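Local structure of cytochrome c (Pseudomonas aeruginosa, 6RTE) at residues P116-A120 against E121-A125; V152-S155 against G156-H159; T374-S378 against R379-S383. The protein is the dihydro-heme d1 dehydrogenase NirN, a c-type cytochrome fused to an eight-bladed beta-propeller, which acts in heme d1 biosynthesis. All blocks are in the same frame, centred on the assembly; numbering follows the deposited sequence.

Interaction 1. Residues P116-A120 against E121-A125; sequences PQWSA and EDIRA
Asp122 folds back over Trp118 and bonds the backbone just before its own helix. Its CB sits over the six-membered ring of Trp118, 3.4 Å from the ring centroid and 7° off the normal, a CH-pi contact. Carboxylate and indole planes are only 18° apart. The carboxylate then reaches the main chain: Ser119 N donates to Asp122 OD2 at 2.9 Å, nearly straight, on the anti side of the carboxylate. In return Asp122 N donates to Ser119 OG at 3.1 Å. These two reciprocal bonds form a capping box, with Ser119 as the N-cap of helix 120-126. Chi1 of Ser119 (71°) turns OG between its own N and carbonyl carbon, back toward the first turn. Ser119 O accepts from Ile123 N at 2.9 Å, and Ala120 O takes Arg124 N, so the helix ladder starts at the cap. Ile123 CG1 packs obliquely against Trp118 CD1 at 3.6 Å. In one of two conformers, Arg124 NH1 comes 3.5 Å from Glu121 OE2, a long and doubtful salt bridge. Further out, Arg217 fixes the indole: its carbonyl accepts from Trp118 NE1 and its side chain makes a cation-pi contact with the ring. Ile123 rests on Val257, while Ala120 and Arg124 touch Leu254, both residues of strand 254-259.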
# COMPACT_ATOMS: atom_id res chain seq x y z
N PRO A 116 -4.01 23.43 2.92
CA PRO A 116 -5.23 23.18 2.15
C PRO A 116 -6.20 22.31 2.94
O PRO A 116 -5.79 21.38 3.65
CB PRO A 116 -4.73 22.46 0.89
CG PRO A 116 -3.27 22.72 0.83
CD PRO A 116 -2.81 22.90 2.24
N GLN A 117 -7.49 22.58 2.78
CA GLN A 117 -8.56 21.85 3.45
C GLN A 117 -9.23 20.84 2.51
O GLN A 117 -9.19 20.97 1.28
CB GLN A 117 -9.63 22.82 3.97
CG GLN A 117 -9.10 24.00 4.77
CD GLN A 117 -8.58 23.60 6.12
OE1 GLN A 117 -9.35 23.18 6.99
NE2 GLN A 117 -7.27 23.70 6.30
N TRP A 118 -9.86 19.84 3.11
CA TRP A 118 -10.72 18.91 2.37
C TRP A 118 -11.84 18.48 3.32
O TRP A 118 -11.67 17.53 4.10
CB TRP A 118 -9.95 17.71 1.84
CG TRP A 118 -10.67 17.07 0.68
CD1 TRP A 118 -11.18 15.81 0.63
CD2 TRP A 118 -10.97 17.69 -0.57
NE1 TRP A 118 -11.78 15.60 -0.60
CE2 TRP A 118 -11.66 16.74 -1.35
CE3 TRP A 118 -10.71 18.95 -1.11
CZ2 TRP A 118 -12.09 17.01 -2.65
CZ3 TRP A 118 -11.14 19.22 -2.40
CH2 TRP A 118 -11.84 18.25 -3.15
N SER A 119 -12.98 19.16 3.23
CA SER A 119 -14.06 19.03 4.18
C SER A 119 -15.00 17.87 3.81
O SER A 119 -14.91 17.28 2.73
CB SER A 119 -14.87 20.32 4.23
OG SER A 119 -15.61 20.47 3.03
N ALA A 120 -15.91 17.55 4.74
CA ALA A 120 -17.01 16.65 4.43
C ALA A 120 -17.73 17.07 3.15
O ALA A 120 -18.07 16.23 2.31
CB ALA A 120 -18.00 16.61 5.60
N GLU A 121 -17.95 18.38 2.97
CA GLU A 121 -18.65 18.87 1.79
C GLU A 121 -17.85 18.62 0.51
O GLU A 121 -18.42 18.23 -0.52
CB GLU A 121 -18.96 20.37 1.93
CG GLU A 121 -20.05 20.69 2.93
CD GLU A 121 -19.63 20.40 4.38
OE1 GLU A 121 -18.48 20.73 4.76
OE2 GLU A 121 -20.45 19.81 5.12
N ASP A 122 -16.54 18.86 0.55
CA ASP A 122 -15.68 18.52 -0.58
C ASP A 122 -15.77 17.03 -0.89
O ASP A 122 -15.92 16.63 -2.06
CB ASP A 122 -14.23 18.89 -0.28
CG ASP A 122 -14.00 20.38 -0.16
OD1 ASP A 122 -14.48 21.15 -1.04
OD2 ASP A 122 -13.28 20.78 0.79
N ILE A 123 -15.66 16.19 0.13
CA ILE A 123 -15.71 14.74 -0.06
C ILE A 123 -17.02 14.34 -0.74
O ILE A 123 -17.01 13.60 -1.73
CB ILE A 123 -15.55 14.02 1.29
CG1 ILE A 123 -14.17 14.31 1.89
CG2 ILE A 123 -15.73 12.50 1.13
CD1 ILE A 123 -14.05 13.81 3.34
N ARG A 124 -18.15 14.82 -0.23
CA ARG A 124 -19.43 14.40 -0.81
C ARG A 124 -19.58 14.90 -2.24
O ARG A 124 -20.14 14.19 -3.09
CB ARG A 124 -20.60 14.90 0.05
CG ARG A 124 -20.70 14.21 1.38
CD ARG A 124 -22.01 14.51 2.08
NE ARG A 124 -21.84 14.40 3.53
CZ ARG A 124 -21.62 15.44 4.34
NH1 ARG A 124 -21.55 16.68 3.87
NH2 ARG A 124 -21.47 15.22 5.63
N ALA A 125 -19.10 16.11 -2.52
CA ALA A 125 -19.23 16.65 -3.87
C ALA A 125 -18.43 15.83 -4.88
O ALA A 125 -18.78 15.80 -6.07
CB ALA A 125 -18.79 18.11 -3.90

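Interaction 2. Residues V152-S155 against G156-H159; sequences VVES and GDHH
Gly156 follows Ser155 directly and carries the chain out of strand 150-154 into a tight turn against Glu154. Asp157 comes next. Its OD1 lies 3.6 Å from Glu154 CB, and chi1 of 45° swings the carboxylate back toward the strand. Glu154 OE2 and Asp157 OD1 are 4.4 Å apart, two like charges. Arg173 probably offsets them, since it forms salt bridges with both Glu154 and Asp157. Glu154 OE1 also bonds the hydroxyl of Thr161. A water lies between the acids, in weak contact with Asp157 OD2.

His158 has a left-handed backbone. Its CB is directed away from the strand, yet one ring face lies over the Ser155 carbonyl. Ser155 O stands 3.3 Å above the plane of the His158 ring, offset toward the rim and nearest CE1. The same imidazole meets the ring of Tyr178.

His159 restores the strand pairing. Glu154 N donates to His159 O at 2.8 Å, and His159 N donates to Glu154 O at 3.1 Å. The side chain crosses that of Glu154 at an angle, with ring and carboxylate planes 56° apart, and His159 CB is 3.9 Å from Glu154 OE1. A bond from His159 ND1 to Asp157 O, 2.9 Å long, ties the imidazole back to the turn. Its donor approaches from above the carbonyl plane.

Two residues, His158 and His159, stand opposite the single residue Glu154, a G1 beta bulge. It closes the hairpin between strands 150-154 and 159-164 of a propeller blade, with the side chain of His158 about 4 Å from the bound heme c.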
# COMPACT_ATOMS: atom_id res chain seq x y z
N VAL A 152 -3.68 -7.00 -10.47
CA VAL A 152 -2.30 -6.65 -10.79
C VAL A 152 -2.21 -5.15 -10.99
O VAL A 152 -2.90 -4.59 -11.85
CB VAL A 152 -1.79 -7.39 -12.03
CG1 VAL A 152 -0.32 -7.03 -12.29
CG2 VAL A 152 -1.93 -8.87 -11.84
N VAL A 153 -1.36 -4.50 -10.21
CA VAL A 153 -1.17 -3.05 -10.29
C VAL A 153 -0.05 -2.77 -11.29
O VAL A 153 1.09 -3.22 -11.11
CB VAL A 153 -0.86 -2.46 -8.90
CG1 VAL A 153 -0.60 -0.97 -8.99
CG2 VAL A 153 -2.03 -2.71 -7.94
N GLU A 154 -0.39 -2.08 -12.38
CA GLU A 154 0.59 -1.71 -13.41
C GLU A 154 0.95 -0.24 -13.15
O GLU A 154 0.32 0.68 -13.67
CB GLU A 154 0.02 -1.92 -14.81
CG GLU A 154 -0.26 -3.37 -15.15
CD GLU A 154 -0.90 -3.52 -16.51
OE1 GLU A 154 -2.15 -3.67 -16.59
OE2 GLU A 154 -0.16 -3.50 -17.51
N SER A 155 1.98 -0.03 -12.33
CA SER A 155 2.25 1.31 -11.83
C SER A 155 2.94 2.21 -12.85
O SER A 155 2.90 3.43 -12.70
CB SER A 155 3.10 1.22 -10.55
OG SER A 155 4.45 0.91 -10.85
N GLY A 156 3.56 1.63 -13.88
CA GLY A 156 4.26 2.44 -14.87
C GLY A 156 3.33 3.31 -15.70
O GLY A 156 3.67 4.44 -16.05
N ASP A 157 2.15 2.79 -16.04
CA ASP A 157 1.16 3.54 -16.81
C ASP A 157 -0.18 3.63 -16.09
O ASP A 157 -1.19 3.99 -16.70
CB ASP A 157 0.98 2.93 -18.21
CG ASP A 157 0.85 1.41 -18.20
OD1 ASP A 157 0.66 0.82 -17.11
OD2 ASP A 157 0.95 0.81 -19.29
N HIS A 158 -0.19 3.31 -14.80
CA HIS A 158 -1.36 3.50 -13.94
C HIS A 158 -2.59 2.81 -14.53
O HIS A 158 -3.62 3.42 -14.81
CB HIS A 158 -1.57 4.99 -13.69
CG HIS A 158 -0.33 5.67 -13.22
ND1 HIS A 158 0.18 5.47 -11.95
CD2 HIS A 158 0.55 6.48 -13.86
CE1 HIS A 158 1.31 6.16 -11.83
NE2 HIS A 158 1.55 6.78 -12.97
N HIS A 159 -2.43 1.51 -14.71
CA HIS A 159 -3.51 0.61 -15.06
C HIS A 159 -3.58 -0.50 -14.04
O HIS A 159 -2.66 -0.70 -13.24
CB HIS A 159 -3.32 0.03 -16.47
CG HIS A 159 -3.75 0.95 -17.57
ND1 HIS A 159 -3.03 2.08 -17.92
CD2 HIS A 159 -4.83 0.93 -18.38
CE1 HIS A 159 -3.64 2.70 -18.91
NE2 HIS A 159 -4.74 2.02 -19.21
O HOH W 1 1.80 -2.19 -18.08

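Interaction 3. Residues T374-S378 against R379-S383; sequences TPNIS and RGVIS
Asn376 reaches across the turn with its side-chain oxygen to the backbone of Arg379. CG stands anti to the backbone N (chi1 -165°), which directs the amide toward the returning chain. Asn376 OD1 then accepts two N-H groups. Ser378 N lies 3.0 Å from Asn376 OD1, tilted 17° from the carbonyl plane, and this bond makes an Asx turn. Arg379 N lies 2.8 Å from Asn376 OD1. Its bond is nearly straight at hydrogen, but the donor stands above the carbonyl plane by 40°. The two bonds grip the oxygen and fix the rotation of the amide. The other end of the amide is held too, as Asn376 ND2 donates to the carbonyl of Ser353. Asn376 CB packs against the main chain beyond the bend, 3.6 Å from Val381 O.

A water bridges Asn376 N and Val381 O. It donates to Val381 O and accepts a weak bond from Asn376 N.

Arg379 bends at chi2 so that its side chain passes the Ser378 carbonyl. Arg379 CD touches Ser378 O at 3.5 Å, and the guanidinium lies oblique to that oxygen.

Nearer the strands, Ile382 extends its CD1 methyl to Pro375. Ile382 CD1 lies 3.7 Å from Pro375 CA, with the flank of the proline ring close by. Thr374 and Ser383 lie on one face of the sheet, where the Thr374 CG2 methyl meets Ser383 CB. They form an antiparallel hydrogen-bonded pair: Thr374 N donates to Ser383 O at 2.9 Å, and Ser383 N donates to Thr374 O.

The loop joins strands 370-374 and 381-386, the two inner strands of a four-stranded propeller blade. Ile382 packs on Ile396 of the neighbouring strand 391-397, and Pro375 and Ile382 both touch Met405 of strand 405-406 in the next sheet.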
# COMPACT_ATOMS: atom_id res chain seq x y z
N THR A 374 11.23 -10.84 9.47
CA THR A 374 11.03 -9.51 8.92
C THR A 374 12.20 -9.08 8.05
O THR A 374 13.36 -9.30 8.43
CB THR A 374 10.82 -8.48 10.03
OG1 THR A 374 10.61 -7.18 9.45
CG2 THR A 374 12.02 -8.43 10.97
N PRO A 375 11.93 -8.48 6.88
CA PRO A 375 13.01 -7.85 6.11
C PRO A 375 13.48 -6.56 6.77
O PRO A 375 13.00 -6.23 7.86
CB PRO A 375 12.37 -7.60 4.74
CG PRO A 375 10.91 -7.40 5.06
CD PRO A 375 10.61 -8.30 6.24
N ASN A 376 14.37 -5.82 6.12
CA ASN A 376 15.01 -4.66 6.75
C ASN A 376 15.25 -3.56 5.72
O ASN A 376 15.68 -3.83 4.60
CB ASN A 376 16.34 -5.07 7.41
CG ASN A 376 16.85 -4.02 8.37
OD1 ASN A 376 17.31 -2.96 7.96
ND2 ASN A 376 16.78 -4.32 9.66
N ILE A 377 14.98 -2.32 6.13
CA ILE A 377 14.98 -1.20 5.19
C ILE A 377 16.40 -0.68 4.94
O ILE A 377 16.73 -0.28 3.81
CB ILE A 377 14.05 -0.08 5.71
CG1 ILE A 377 12.60 -0.59 5.73
CG2 ILE A 377 14.16 1.17 4.85
CD1 ILE A 377 11.55 0.48 6.03
N SER A 378 17.26 -0.66 5.96
CA SER A 378 18.58 -0.07 5.83
C SER A 378 19.72 -1.08 5.82
O SER A 378 20.78 -0.78 5.27
CB SER A 378 18.84 0.94 6.96
OG SER A 378 18.87 0.31 8.23
N ARG A 379 19.54 -2.24 6.43
CA ARG A 379 20.55 -3.29 6.45
C ARG A 379 20.08 -4.48 5.62
O ARG A 379 18.89 -4.64 5.33
CB ARG A 379 20.85 -3.73 7.89
CG ARG A 379 22.11 -3.13 8.49
CD ARG A 379 22.16 -1.61 8.35
NE ARG A 379 23.52 -1.11 8.58
CZ ARG A 379 23.90 0.16 8.41
NH1 ARG A 379 25.16 0.50 8.65
NH2 ARG A 379 23.03 1.07 8.01
N GLY A 380 21.03 -5.34 5.26
CA GLY A 380 20.72 -6.51 4.47
C GLY A 380 20.65 -7.77 5.31
O GLY A 380 21.61 -8.56 5.33
N VAL A 381 19.53 -7.98 6.00
CA VAL A 381 19.39 -9.11 6.91
C VAL A 381 17.91 -9.43 7.06
O VAL A 381 17.06 -8.54 7.04
CB VAL A 381 20.05 -8.81 8.28
CG1 VAL A 381 19.39 -7.60 8.93
CG2 VAL A 381 19.98 -10.02 9.20
N ILE A 382 17.60 -10.71 7.21
CA ILE A 382 16.26 -11.19 7.54
C ILE A 382 16.29 -11.65 8.99
O ILE A 382 16.93 -12.66 9.31
CB ILE A 382 15.81 -12.32 6.61
CG1 ILE A 382 15.87 -11.89 5.14
CG2 ILE A 382 14.41 -12.80 6.99
CD1 ILE A 382 14.92 -10.77 4.77
N SER A 383 15.61 -10.91 9.87
CA SER A 383 15.60 -11.23 11.29
C SER A 383 14.43 -12.17 11.60
O SER A 383 13.29 -11.89 11.22
CB SER A 383 15.48 -9.96 12.12
OG SER A 383 16.59 -9.11 11.91
O HOH W 2 16.02 -7.45 4.71

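The three contacts are local, follow one another in series along the chain, and do not touch. Interaction 1 starts helix 120-126, and strand 150-154 of interaction 2 is the next regular element. Their centres lie 28 Å apart. Interactions 2 and 3 are both turns between neighbouring antiparallel strands, in different blades of the propeller, with about 18 Å between nearest atoms. Interactions 1 and 3 are the most distant pair, with centres 40 Å apart, on opposite sides of the chain's centre. Interaction 2 is the one whose side chain lies close to the heme c, where the propeller approaches the cytochrome c part.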